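Local coordinates for protein tannase (Lactobacillus plantarum, PDB 3WA7) that hydrolyses the galloyl ester bonds of tannins, releasing gallic acid, and is an esterase of the alpha/beta-hydrolase fold, at residues P130-D135 with S169-A174; C204-L209 with S355-L360; E210-A215 with R420-A425; D363-A368 with T382-D387. All coordinates share one frame; numbering follows the deposited sequence.

Contact 1. Residues P130-D135 with S169-A174; sequences PAFIVD and SALAGA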
loop_
_atom_site.group_PDB
_atom_site.type_symbol
_atom_site.label_atom_id
_atom_site.label_comp_id
_atom_site.label_asym_id
_atom_site.label_seq_id
_atom_site.Cartn_x
_atom_site.Cartn_y
_atom_site.Cartn_z
ATOM N N PRO A 130 -3.864 -14.856 4.554
ATOM C CA PRO A 130 -4.303 -13.460 4.425
ATOM C C PRO A 130 -4.476 -12.714 5.753
ATOM O O PRO A 130 -5.306 -11.805 5.852
ATOM C CB PRO A 130 -5.632 -13.609 3.708
ATOM C CG PRO A 130 -6.217 -14.803 4.430
ATOM C CD PRO A 130 -5.035 -15.758 4.586
ATOM N N ALA A 131 -3.696 -13.086 6.762
ATOM C CA ALA A 131 -3.802 -12.469 8.083
ATOM C C ALA A 131 -3.853 -10.944 8.079
ATOM O O ALA A 131 -4.684 -10.350 8.766
ATOM C CB ALA A 131 -2.653 -12.940 8.975
ATOM N N PHE A 132 -2.977 -10.311 7.305
ATOM C CA PHE A 132 -2.939 -8.852 7.273
ATOM C C PHE A 132 -4.263 -8.196 6.888
ATOM O O PHE A 132 -4.693 -7.231 7.534
ATOM C CB PHE A 132 -1.798 -8.364 6.357
ATOM C CG PHE A 132 -2.084 -8.486 4.883
ATOM C CD1 PHE A 132 -2.444 -7.366 4.137
ATOM C CD2 PHE A 132 -1.965 -9.712 4.233
ATOM C CE1 PHE A 132 -2.678 -7.459 2.764
ATOM C CE2 PHE A 132 -2.197 -9.821 2.860
ATOM C CZ PHE A 132 -2.553 -8.694 2.123
ATOM N N ILE A 133 -4.919 -8.719 5.856
ATOM C CA ILE A 133 -6.181 -8.148 5.411
ATOM C C ILE A 133 -7.346 -8.591 6.295
ATOM O O ILE A 133 -8.328 -7.868 6.441
ATOM C CB ILE A 133 -6.452 -8.487 3.920
ATOM C CG1 ILE A 133 -7.735 -7.799 3.449
ATOM C CG2 ILE A 133 -6.529 -9.990 3.724
ATOM C CD1 ILE A 133 -7.671 -6.280 3.475
ATOM N N VAL A 134 -7.237 -9.774 6.897
ATOM C CA VAL A 134 -8.285 -10.236 7.800
ATOM C C VAL A 134 -8.301 -9.284 8.999
ATOM O O VAL A 134 -9.370 -8.872 9.461
ATOM C CB VAL A 134 -8.026 -11.686 8.280
ATOM C CG1 VAL A 134 -8.941 -12.030 9.454
ATOM C CG2 VAL A 134 -8.287 -12.656 7.137
ATOM N N ASP A 135 -7.118 -8.917 9.488
ATOM C CA ASP A 135 -7.033 -8.000 10.626
ATOM C C ASP A 135 -7.536 -6.606 10.269
ATOM O O ASP A 135 -8.219 -5.970 11.066
ATOM C CB ASP A 135 -5.599 -7.898 11.153
ATOM C CG ASP A 135 -5.210 -9.078 12.027
ATOM O OD1 ASP A 135 -6.104 -9.858 12.421
ATOM O OD2 ASP A 135 -4.008 -9.217 12.329
ATOM N N SER A 169 -4.284 -1.146 2.317
ATOM C CA SER A 169 -5.318 -0.127 2.184
ATOM C C SER A 169 -6.116 -0.361 0.902
ATOM O O SER A 169 -7.349 -0.349 0.912
ATOM C CB SER A 169 -4.676 1.264 2.150
ATOM O OG SER A 169 -5.649 2.271 1.934
ATOM N N ALA A 170 -5.408 -0.585 -0.203
ATOM C CA ALA A 170 -6.069 -0.819 -1.480
ATOM C C ALA A 170 -6.951 -2.064 -1.429
ATOM O O ALA A 170 -8.078 -2.056 -1.924
ATOM C CB ALA A 170 -5.028 -0.967 -2.595
ATOM N N LEU A 171 -6.440 -3.134 -0.831
ATOM C CA LEU A 171 -7.207 -4.374 -0.748
ATOM C C LEU A 171 -8.467 -4.207 0.099
ATOM O O LEU A 171 -9.511 -4.778 -0.221
ATOM C CB LEU A 171 -6.339 -5.501 -0.183
ATOM C CG LEU A 171 -6.971 -6.895 -0.171
ATOM C CD1 LEU A 171 -7.420 -7.308 -1.578
ATOM C CD2 LEU A 171 -5.949 -7.874 0.370
ATOM N N ALA A 172 -8.375 -3.429 1.175
ATOM C CA ALA A 172 -9.534 -3.191 2.032
ATOM C C ALA A 172 -10.621 -2.487 1.225
ATOM O O ALA A 172 -11.802 -2.816 1.330
ATOM C CB ALA A 172 -9.141 -2.335 3.239
ATOM N N GLY A 173 -10.219 -1.516 0.412
ATOM C CA GLY A 173 -11.189 -0.797 -0.395
ATOM C C GLY A 173 -11.770 -1.633 -1.520
ATOM O O GLY A 173 -12.943 -1.501 -1.867
ATOM N N ALA A 174 -10.953 -2.516 -2.084
ATOM C CA ALA A 174 -11.394 -3.351 -3.192
ATOM C C ALA A 174 -12.253 -4.558 -2.821
ATOM O O ALA A 174 -13.120 -4.959 -3.602
ATOM C CB ALA A 174 -10.173 -3.825 -3.988
#
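L171 reaches across to I133 with one methyl, CD2, which settles against the root of the isoleucine side chain, 3.6 Å from I133 CG1 and equally near I133 CB. The two side chains run at about a right angle, and I133 continues past the leucine until its own end, CD1, lies 3.7 Å from A172 N and 4.2 Å from A172 CB. With its CG1 anti to the backbone N (chi1 -176°), isoleucine sends a long branch over to the other helix, and the single methyl of A172 is small enough to let that branch approach the backbone. F132 joins from the side: its ring atom CZ stands 3.9 Å from L171 CD2 in an oblique approach. I133 CB covers one face of the same ring toward its rim, and Y78 meets F132 edge-to-face. The side-chain groups that meet are all hydrocarbon, as suits a fully buried interface. Behind it, D135 is tied by a salt bridge to R114. The contact thus joins the first turn of helix 131-145 to the end of helix 164-174, their local axes 9.9 Å apart and inclined at 59°, while A170 and A174 of the second helix rest on W411 in strand 410-414.

Contact 2. Residues C204-L209 with S355-L360; sequences CPIHNL and SPENNL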
loop_
_atom_site.group_PDB
_atom_site.type_symbol
_atom_site.label_atom_id
_atom_site.label_comp_id
_atom_site.label_asym_id
_atom_site.label_seq_id
_atom_site.Cartn_x
_atom_site.Cartn_y
_atom_site.Cartn_z
ATOM N N CYS A 204 2.699 3.941 -2.877
ATOM C CA CYS A 204 3.472 2.851 -3.471
ATOM C C CYS A 204 2.971 1.465 -3.075
ATOM O O CYS A 204 3.721 0.649 -2.544
ATOM C CB CYS A 204 4.965 2.995 -3.132
ATOM S SG CYS A 204 5.412 3.058 -1.370
ATOM N N PRO A 205 1.689 1.175 -3.347
ATOM C CA PRO A 205 1.140 -0.136 -2.993
ATOM C C PRO A 205 1.857 -1.284 -3.694
ATOM O O PRO A 205 1.831 -1.395 -4.921
ATOM C CB PRO A 205 -0.328 -0.023 -3.402
ATOM C CG PRO A 205 -0.280 0.939 -4.563
ATOM C CD PRO A 205 0.690 1.990 -4.062
ATOM N N ILE A 206 2.510 -2.126 -2.905
ATOM C CA ILE A 206 3.225 -3.271 -3.446
ATOM C C ILE A 206 2.197 -4.393 -3.519
ATOM O O ILE A 206 2.050 -5.181 -2.585
ATOM C CB ILE A 206 4.397 -3.668 -2.528
ATOM C CG1 ILE A 206 5.335 -2.471 -2.344
ATOM C CG2 ILE A 206 5.158 -4.845 -3.126
ATOM C CD1 ILE A 206 6.027 -2.016 -3.626
ATOM N N HIS A 207 1.473 -4.430 -4.635
ATOM C CA HIS A 207 0.412 -5.409 -4.852
ATOM C C HIS A 207 0.552 -6.096 -6.212
ATOM O O HIS A 207 1.530 -5.875 -6.925
ATOM C CB HIS A 207 -0.944 -4.709 -4.783
ATOM C CG HIS A 207 -1.223 -3.826 -5.962
ATOM N ND1 HIS A 207 -0.537 -2.654 -6.198
ATOM C CD2 HIS A 207 -2.081 -3.976 -6.998
ATOM C CE1 HIS A 207 -0.960 -2.121 -7.332
ATOM N NE2 HIS A 207 -1.897 -2.904 -7.837
ATOM N N ASN A 208 -0.440 -6.911 -6.571
ATOM C CA ASN A 208 -0.424 -7.647 -7.841
ATOM C C ASN A 208 0.894 -8.423 -7.880
ATOM O O ASN A 208 1.585 -8.494 -8.905
ATOM C CB ASN A 208 -0.529 -6.661 -9.015
ATOM C CG ASN A 208 -0.871 -7.343 -10.326
ATOM O OD1 ASN A 208 -1.323 -8.486 -10.345
ATOM N ND2 ASN A 208 -0.668 -6.632 -11.433
ATOM N N LEU A 209 1.218 -9.020 -6.736
ATOM C CA LEU A 209 2.461 -9.757 -6.548
ATOM C C LEU A 209 2.764 -10.873 -7.542
ATOM O O LEU A 209 3.919 -11.052 -7.932
ATOM C CB LEU A 209 2.509 -10.307 -5.115
ATOM C CG LEU A 209 2.264 -9.261 -4.020
ATOM C CD1 LEU A 209 2.276 -9.941 -2.656
ATOM C CD2 LEU A 209 3.329 -8.162 -4.085
ATOM N N SER A 355 12.519 -13.986 -0.366
ATOM C CA SER A 355 11.953 -12.636 -0.360
ATOM C C SER A 355 10.858 -12.460 0.684
ATOM O O SER A 355 10.361 -13.433 1.249
ATOM C CB SER A 355 11.373 -12.289 -1.733
ATOM O OG SER A 355 10.014 -12.687 -1.808
ATOM N N PRO A 356 10.476 -11.202 0.968
ATOM C CA PRO A 356 9.422 -10.954 1.956
ATOM C C PRO A 356 8.113 -11.563 1.463
ATOM O O PRO A 356 7.334 -12.114 2.242
ATOM C CB PRO A 356 9.355 -9.430 2.014
ATOM C CG PRO A 356 10.769 -9.027 1.734
ATOM C CD PRO A 356 11.144 -9.943 0.588
ATOM N N GLU A 357 7.875 -11.462 0.158
ATOM C CA GLU A 357 6.660 -12.010 -0.421
ATOM C C GLU A 357 6.628 -13.539 -0.330
ATOM O O GLU A 357 5.561 -14.127 -0.157
ATOM C CB GLU A 357 6.508 -11.562 -1.881
ATOM C CG GLU A 357 6.243 -10.063 -2.068
ATOM C CD GLU A 357 7.479 -9.204 -1.860
ATOM O OE1 GLU A 357 8.598 -9.693 -2.108
ATOM O OE2 GLU A 357 7.331 -8.026 -1.471
ATOM N N ASN A 358 7.785 -14.188 -0.449
ATOM C CA ASN A 358 7.827 -15.650 -0.343
ATOM C C ASN A 358 7.341 -16.052 1.055
ATOM O O ASN A 358 6.563 -16.997 1.214
ATOM C CB ASN A 358 9.257 -16.177 -0.552
ATOM C CG ASN A 358 9.695 -16.144 -2.011
ATOM O OD1 ASN A 358 10.731 -15.569 -2.346
ATOM N ND2 ASN A 358 8.912 -16.770 -2.881
ATOM N N ASN A 359 7.809 -15.315 2.060
ATOM C CA ASN A 359 7.462 -15.553 3.461
ATOM C C ASN A 359 5.986 -15.229 3.705
ATOM O O ASN A 359 5.317 -15.900 4.488
ATOM C CB ASN A 359 8.360 -14.685 4.349
ATOM C CG ASN A 359 8.239 -15.007 5.828
ATOM O OD1 ASN A 359 8.511 -14.150 6.669
ATOM N ND2 ASN A 359 7.859 -16.242 6.155
ATOM N N LEU A 360 5.484 -14.192 3.036
ATOM C CA LEU A 360 4.077 -13.812 3.161
ATOM C C LEU A 360 3.187 -14.975 2.733
ATOM O O LEU A 360 2.161 -15.251 3.359
ATOM C CB LEU A 360 3.762 -12.601 2.268
ATOM C CG LEU A 360 2.273 -12.328 2.017
ATOM C CD1 LEU A 360 1.605 -11.870 3.315
ATOM C CD2 LEU A 360 2.121 -11.266 0.923
#
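L209 and L360 supply the purely apolar part of the contact: L209 CD1 lies 3.8 Å from L360 CD2, the two side chains crossing at about a right angle. Leucine suits both places, because its forked end offers methyls in more than one direction. The same fork of L209 also receives the aliphatic part of E357, whose CG sits 4.0 Å from both L209 CD1 and L209 CD2. Beyond that methylene the glutamate bends (chi2 75°), which turns its carboxylate away from the leucine. A mixed contact follows, with E357 OE2 4.2 Å from I206 CG2, a van der Waals approach only.

Polar bonds work inside each segment and hold the two backbones in shape. S355 and N358 form a capping box at the start of helix 356-360: N358 N donates to S355 OG at 3.0 Å, and S355 N donates to N358 OD1 at 3.1 Å, in the carbonyl plane and on a lone pair. Serine and asparagine are apt here, since both have short side chains able to accept from the backbone. On the other side I206 is the centre of an inverse gamma turn, and H207 ND1 reaches P205 O at 3.0 Å, coming from above the carbonyl plane.

E357 is therefore used in two ways, its methylene as part of a buried apolar surface and OE2 hydrogen-bonded to a bound glycerol, probably from the crystallisation liquor. Since I206 touches S163, the probable nucleophile, this chemistry is consistent with a pocket wall near the active site.

Contact 3. Residues E210-A215 with R420-A425; sequences EHADMA and RDTSFA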
loop_
_atom_site.group_PDB
_atom_site.type_symbol
_atom_site.label_atom_id
_atom_site.label_comp_id
_atom_site.label_asym_id
_atom_site.label_seq_id
_atom_site.Cartn_x
_atom_site.Cartn_y
_atom_site.Cartn_z
ATOM N N GLU A 210 1.740 -11.611 -7.961
ATOM C CA GLU A 210 1.939 -12.721 -8.887
ATOM C C GLU A 210 2.286 -12.267 -10.305
ATOM O O GLU A 210 2.582 -13.092 -11.167
ATOM C CB GLU A 210 0.697 -13.624 -8.926
ATOM C CG GLU A 210 -0.521 -12.997 -9.583
ATOM C CD GLU A 210 -1.417 -12.265 -8.602
ATOM O OE1 GLU A 210 -0.890 -11.636 -7.662
ATOM O OE2 GLU A 210 -2.655 -12.317 -8.781
ATOM N N HIS A 211 2.250 -10.959 -10.547
ATOM C CA HIS A 211 2.584 -10.431 -11.867
ATOM C C HIS A 211 3.667 -9.359 -11.758
ATOM O O HIS A 211 4.079 -8.780 -12.767
ATOM C CB HIS A 211 1.347 -9.829 -12.538
ATOM C CG HIS A 211 0.212 -10.794 -12.684
ATOM N ND1 HIS A 211 -1.028 -10.572 -12.126
ATOM C CD2 HIS A 211 0.134 -11.992 -13.311
ATOM C CE1 HIS A 211 -1.821 -11.593 -12.401
ATOM N NE2 HIS A 211 -1.140 -12.468 -13.119
ATOM N N ALA A 212 4.125 -9.108 -10.533
ATOM C CA ALA A 212 5.150 -8.096 -10.278
ATOM C C ALA A 212 6.520 -8.444 -10.847
ATOM O O ALA A 212 7.290 -7.548 -11.193
ATOM C CB ALA A 212 5.267 -7.836 -8.776
ATOM N N ASP A 213 6.839 -9.733 -10.933
ATOM C CA ASP A 213 8.131 -10.131 -11.484
ATOM C C ASP A 213 8.201 -9.787 -12.963
ATOM O O ASP A 213 9.216 -9.271 -13.438
ATOM C CB ASP A 213 8.379 -11.629 -11.286
ATOM C CG ASP A 213 8.698 -11.976 -9.843
ATOM O OD1 ASP A 213 9.468 -11.217 -9.216
ATOM O OD2 ASP A 213 8.194 -13.006 -9.348
HETATM N N MSE A 214 7.126 -10.080 -13.691
HETATM C CA MSE A 214 7.076 -9.778 -15.117
HETATM C C MSE A 214 7.149 -8.271 -15.350
HETATM O O MSE A 214 7.824 -7.811 -16.269
HETATM C CB MSE A 214 5.787 -10.317 -15.742
HETATM C CG MSE A 214 5.750 -11.821 -15.887
HETATM SE SE MSE A 214 4.132 -12.370 -16.794
HETATM C CE MSE A 214 2.885 -12.000 -15.395
ATOM N N ALA A 215 6.446 -7.504 -14.521
ATOM C CA ALA A 215 6.451 -6.054 -14.670
ATOM C C ALA A 215 7.834 -5.482 -14.387
ATOM O O ALA A 215 8.293 -4.567 -15.076
ATOM C CB ALA A 215 5.423 -5.418 -13.729
ATOM N N ARG A 420 11.854 2.402 -6.938
ATOM C CA ARG A 420 12.138 1.215 -7.744
ATOM C C ARG A 420 11.798 -0.099 -7.041
ATOM O O ARG A 420 12.267 -1.164 -7.452
ATOM C CB ARG A 420 13.620 1.194 -8.137
ATOM C CG ARG A 420 14.121 2.512 -8.700
ATOM C CD ARG A 420 15.132 3.139 -7.766
ATOM N NE ARG A 420 16.389 2.398 -7.759
ATOM C CZ ARG A 420 16.919 1.810 -6.690
ATOM N NH1 ARG A 420 16.302 1.865 -5.514
ATOM N NH2 ARG A 420 18.079 1.171 -6.798
ATOM N N ASP A 421 10.988 -0.038 -5.986
ATOM C CA ASP A 421 10.630 -1.255 -5.261
ATOM C C ASP A 421 9.722 -2.158 -6.082
ATOM O O ASP A 421 9.634 -3.360 -5.838
ATOM C CB ASP A 421 9.992 -0.907 -3.916
ATOM C CG ASP A 421 11.022 -0.482 -2.890
ATOM O OD1 ASP A 421 11.685 0.556 -3.101
ATOM O OD2 ASP A 421 11.184 -1.195 -1.877
ATOM N N THR A 422 9.043 -1.566 -7.056
ATOM C CA THR A 422 8.193 -2.317 -7.967
ATOM C C THR A 422 8.083 -1.454 -9.219
ATOM O O THR A 422 8.287 -0.242 -9.160
ATOM C CB THR A 422 6.789 -2.603 -7.365
ATOM O OG1 THR A 422 6.132 -3.603 -8.154
ATOM C CG2 THR A 422 5.937 -1.341 -7.333
ATOM N N SER A 423 7.787 -2.070 -10.354
ATOM C CA SER A 423 7.673 -1.322 -11.602
ATOM C C SER A 423 6.572 -0.272 -11.565
ATOM O O SER A 423 5.549 -0.448 -10.900
ATOM C CB SER A 423 7.401 -2.272 -12.770
ATOM O OG SER A 423 7.094 -1.539 -13.947
ATOM N N PHE A 424 6.793 0.821 -12.290
ATOM C CA PHE A 424 5.813 1.897 -12.390
ATOM C C PHE A 424 4.540 1.329 -13.004
ATOM O O PHE A 424 3.451 1.843 -12.776
ATOM C CB PHE A 424 6.344 3.014 -13.292
ATOM C CG PHE A 424 7.588 3.668 -12.774
ATOM C CD1 PHE A 424 8.748 3.694 -13.542
ATOM C CD2 PHE A 424 7.598 4.262 -11.515
ATOM C CE1 PHE A 424 9.908 4.304 -13.061
ATOM C CE2 PHE A 424 8.748 4.872 -11.023
ATOM C CZ PHE A 424 9.905 4.896 -11.797
ATOM N N ALA A 425 4.693 0.264 -13.789
ATOM C CA ALA A 425 3.553 -0.373 -14.444
ATOM C C ALA A 425 2.511 -0.870 -13.450
ATOM O O ALA A 425 1.317 -0.860 -13.739
ATOM C CB ALA A 425 4.030 -1.536 -15.308
HETATM O O HOH W 1 7.172 -4.849 -10.345
#
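One water, held by three groups, bridges A212 O to T422 OG1 and S423 N. It donates to A212 O at 2.8 Å, accepts from S423 N at 2.8 Å, and lies 2.7 Å from T422 OG1 in a further hydrogen bond. Threonine suits this place because OG1 serves the water while its methyl CG2 remains for apolar packing, against I206 CD1. One turn further along the helix the two chains meet directly. A215 CB is 3.8 Å from S423 CB, and the serine CB also rests against A215 O, a close fit that small side chains permit. A425 CB adds a looser methyl contact with A215 CB. The hydroxyl of S423 stands anti to the backbone N (chi1 171°) and accepts from A425 N at 3.0 Å. Its stronger partner is Q219 of helix 209-220, whose OE1 is bonded to S423 OG and also to F424 N. F265 of helix 252-271 lies against A215. The bond from A425 N to S423 OG makes an ST turn leading into helix 425-436, on the loop that follows strand 410-414. That loop also bears D419, the probable acid of a Ser-His-Asp triad, in the position expected of an alpha/beta-hydrolase.

Contact 4. Residues D363-A368 with T382-D387; sequences DATAKA and TAQLAD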
loop_
_atom_site.group_PDB
_atom_site.type_symbol
_atom_site.label_atom_id
_atom_site.label_comp_id
_atom_site.label_asym_id
_atom_site.label_seq_id
_atom_site.Cartn_x
_atom_site.Cartn_y
_atom_site.Cartn_z
ATOM N N ASP A 363 2.630 -20.801 5.011
ATOM C CA ASP A 363 1.444 -21.089 5.806
ATOM C C ASP A 363 1.814 -21.898 7.039
ATOM O O ASP A 363 2.983 -21.945 7.425
ATOM C CB ASP A 363 0.371 -21.818 4.977
ATOM C CG ASP A 363 0.840 -23.156 4.432
ATOM O OD1 ASP A 363 1.916 -23.645 4.835
ATOM O OD2 ASP A 363 0.109 -23.727 3.596
ATOM N N ALA A 364 0.821 -22.529 7.657
ATOM C CA ALA A 364 1.050 -23.313 8.864
ATOM C C ALA A 364 2.112 -24.393 8.706
ATOM O O ALA A 364 2.718 -24.816 9.693
ATOM C CB ALA A 364 -0.263 -23.938 9.332
ATOM N N THR A 365 2.338 -24.838 7.473
ATOM C CA THR A 365 3.327 -25.882 7.210
ATOM C C THR A 365 4.670 -25.373 6.701
ATOM O O THR A 365 5.719 -25.718 7.249
ATOM C CB THR A 365 2.811 -26.907 6.178
ATOM O OG1 THR A 365 2.590 -26.256 4.919
ATOM C CG2 THR A 365 1.526 -27.532 6.651
ATOM N N ALA A 366 4.638 -24.557 5.650
ATOM C CA ALA A 366 5.861 -24.035 5.052
ATOM C C ALA A 366 6.144 -22.593 5.430
ATOM O O ALA A 366 5.250 -21.747 5.413
ATOM C CB ALA A 366 5.791 -24.167 3.532
ATOM N N LYS A 367 7.397 -22.314 5.767
ATOM C CA LYS A 367 7.788 -20.963 6.141
ATOM C C LYS A 367 7.599 -20.015 4.958
ATOM O O LYS A 367 7.295 -18.839 5.138
ATOM C CB LYS A 367 9.249 -20.929 6.588
ATOM C CG LYS A 367 9.729 -19.534 6.971
ATOM C CD LYS A 367 11.186 -19.530 7.397
ATOM C CE LYS A 367 11.629 -18.130 7.790
ATOM N NZ LYS A 367 13.055 -18.102 8.227
ATOM N N ALA A 368 7.784 -20.530 3.749
ATOM C CA ALA A 368 7.632 -19.706 2.556
ATOM C C ALA A 368 7.188 -20.546 1.372
ATOM O O ALA A 368 7.355 -21.762 1.371
ATOM C CB ALA A 368 8.949 -19.007 2.236
ATOM N N THR A 382 13.465 -27.045 -2.189
ATOM C CA THR A 382 12.214 -27.791 -2.093
ATOM C C THR A 382 11.143 -26.755 -1.772
ATOM O O THR A 382 11.296 -25.982 -0.826
ATOM C CB THR A 382 12.267 -28.838 -0.961
ATOM O OG1 THR A 382 13.327 -29.765 -1.222
ATOM C CG2 THR A 382 10.952 -29.598 -0.876
ATOM N N ALA A 383 10.067 -26.730 -2.551
ATOM C CA ALA A 383 9.030 -25.733 -2.321
ATOM C C ALA A 383 7.638 -26.086 -2.828
ATOM O O ALA A 383 7.465 -26.956 -3.683
ATOM C CB ALA A 383 9.468 -24.408 -2.930
ATOM N N GLN A 384 6.651 -25.378 -2.285
ATOM C CA GLN A 384 5.253 -25.545 -2.658
ATOM C C GLN A 384 4.789 -24.251 -3.312
ATOM O O GLN A 384 5.352 -23.185 -3.061
ATOM C CB GLN A 384 4.380 -25.785 -1.426
ATOM C CG GLN A 384 4.675 -27.040 -0.631
ATOM C CD GLN A 384 3.782 -27.144 0.592
ATOM O OE1 GLN A 384 2.556 -27.160 0.478
ATOM N NE2 GLN A 384 4.391 -27.205 1.770
ATOM N N LEU A 385 3.758 -24.353 -4.143
ATOM C CA LEU A 385 3.185 -23.190 -4.812
ATOM C C LEU A 385 1.934 -22.807 -4.025
ATOM O O LEU A 385 1.080 -23.651 -3.754
ATOM C CB LEU A 385 2.816 -23.543 -6.260
ATOM C CG LEU A 385 2.082 -22.502 -7.112
ATOM C CD1 LEU A 385 2.946 -21.262 -7.313
ATOM C CD2 LEU A 385 1.734 -23.124 -8.456
ATOM N N ALA A 386 1.830 -21.536 -3.650
ATOM C CA ALA A 386 0.680 -21.067 -2.884
ATOM C C ALA A 386 -0.646 -21.265 -3.620
ATOM O O ALA A 386 -0.699 -21.267 -4.852
ATOM C CB ALA A 386 0.863 -19.595 -2.526
ATOM N N ASP A 387 -1.712 -21.429 -2.843
ATOM C CA ASP A 387 -3.058 -21.623 -3.370
ATOM C C ASP A 387 -3.458 -20.479 -4.300
ATOM O O ASP A 387 -3.388 -19.310 -3.923
ATOM C CB ASP A 387 -4.048 -21.715 -2.207
ATOM C CG ASP A 387 -5.469 -21.938 -2.670
ATOM O OD1 ASP A 387 -5.773 -23.050 -3.147
ATOM O OD2 ASP A 387 -6.278 -20.996 -2.564
HETATM O O HOH W 2 7.292 -24.165 0.198
#
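Q384 stretches out to the 363-368 loop, and its amide nitrogen touches T365 and A366. At the root of the side chain, Q384 CB lies 3.7 Å from a water that bridges the segments, accepting from Q384 N at 2.8 Å and donating to A368 O at 2.7 Å. CG is anti to the carbonyl carbon (chi1 -63°), and the extended chain beyond it carries the amide over to the other loop. There NE2 ends 3.8 Å from A366 CB and 3.7 Å from T365 OG1, in van der Waals packing. A long, flexible polar residue suits this exposed rim, where it covers a methyl while keeping its amide at the surface.

T365 OG1 is committed elsewhere, donating to D363 OD1 at 2.7 Å. The same carboxylate oxygen also accepts from T365 N at 2.9 Å, from above its plane, and from A366 N at 3.0 Å, nearly end-on. Three donors hold the loop, with D363 N bonded to A366 O and D363 OD2 salt-bridged to K369. The T365 N bond makes an Asx turn, the A366 N bond an Asx motif, which aspartate heads because its short carboxylate reaches both N-H groups.

From the N terminus, contact 1 closes first, joining helix 131-145 to helix 164-174, with strand 157-160 between them in sequence, and ends before any other begins. Contacts 2 and 3 then close long loops that cross, since 204-209 and 210-215 adjoin in sequence while 355-360 precedes 420-425. Contact 4 closes a short loop nested inside that of contact 3. In space, F132 of contact 1 touches L360 of contact 2, and I206 of contact 2 packs on D421 and T422 of contact 3. N359 of contact 2 probably hydrogen-bonds to K367 of contact 4. Together they link elements beside the central sheet to buried helix 356-360 and, through it, to the surface loops of contact 4.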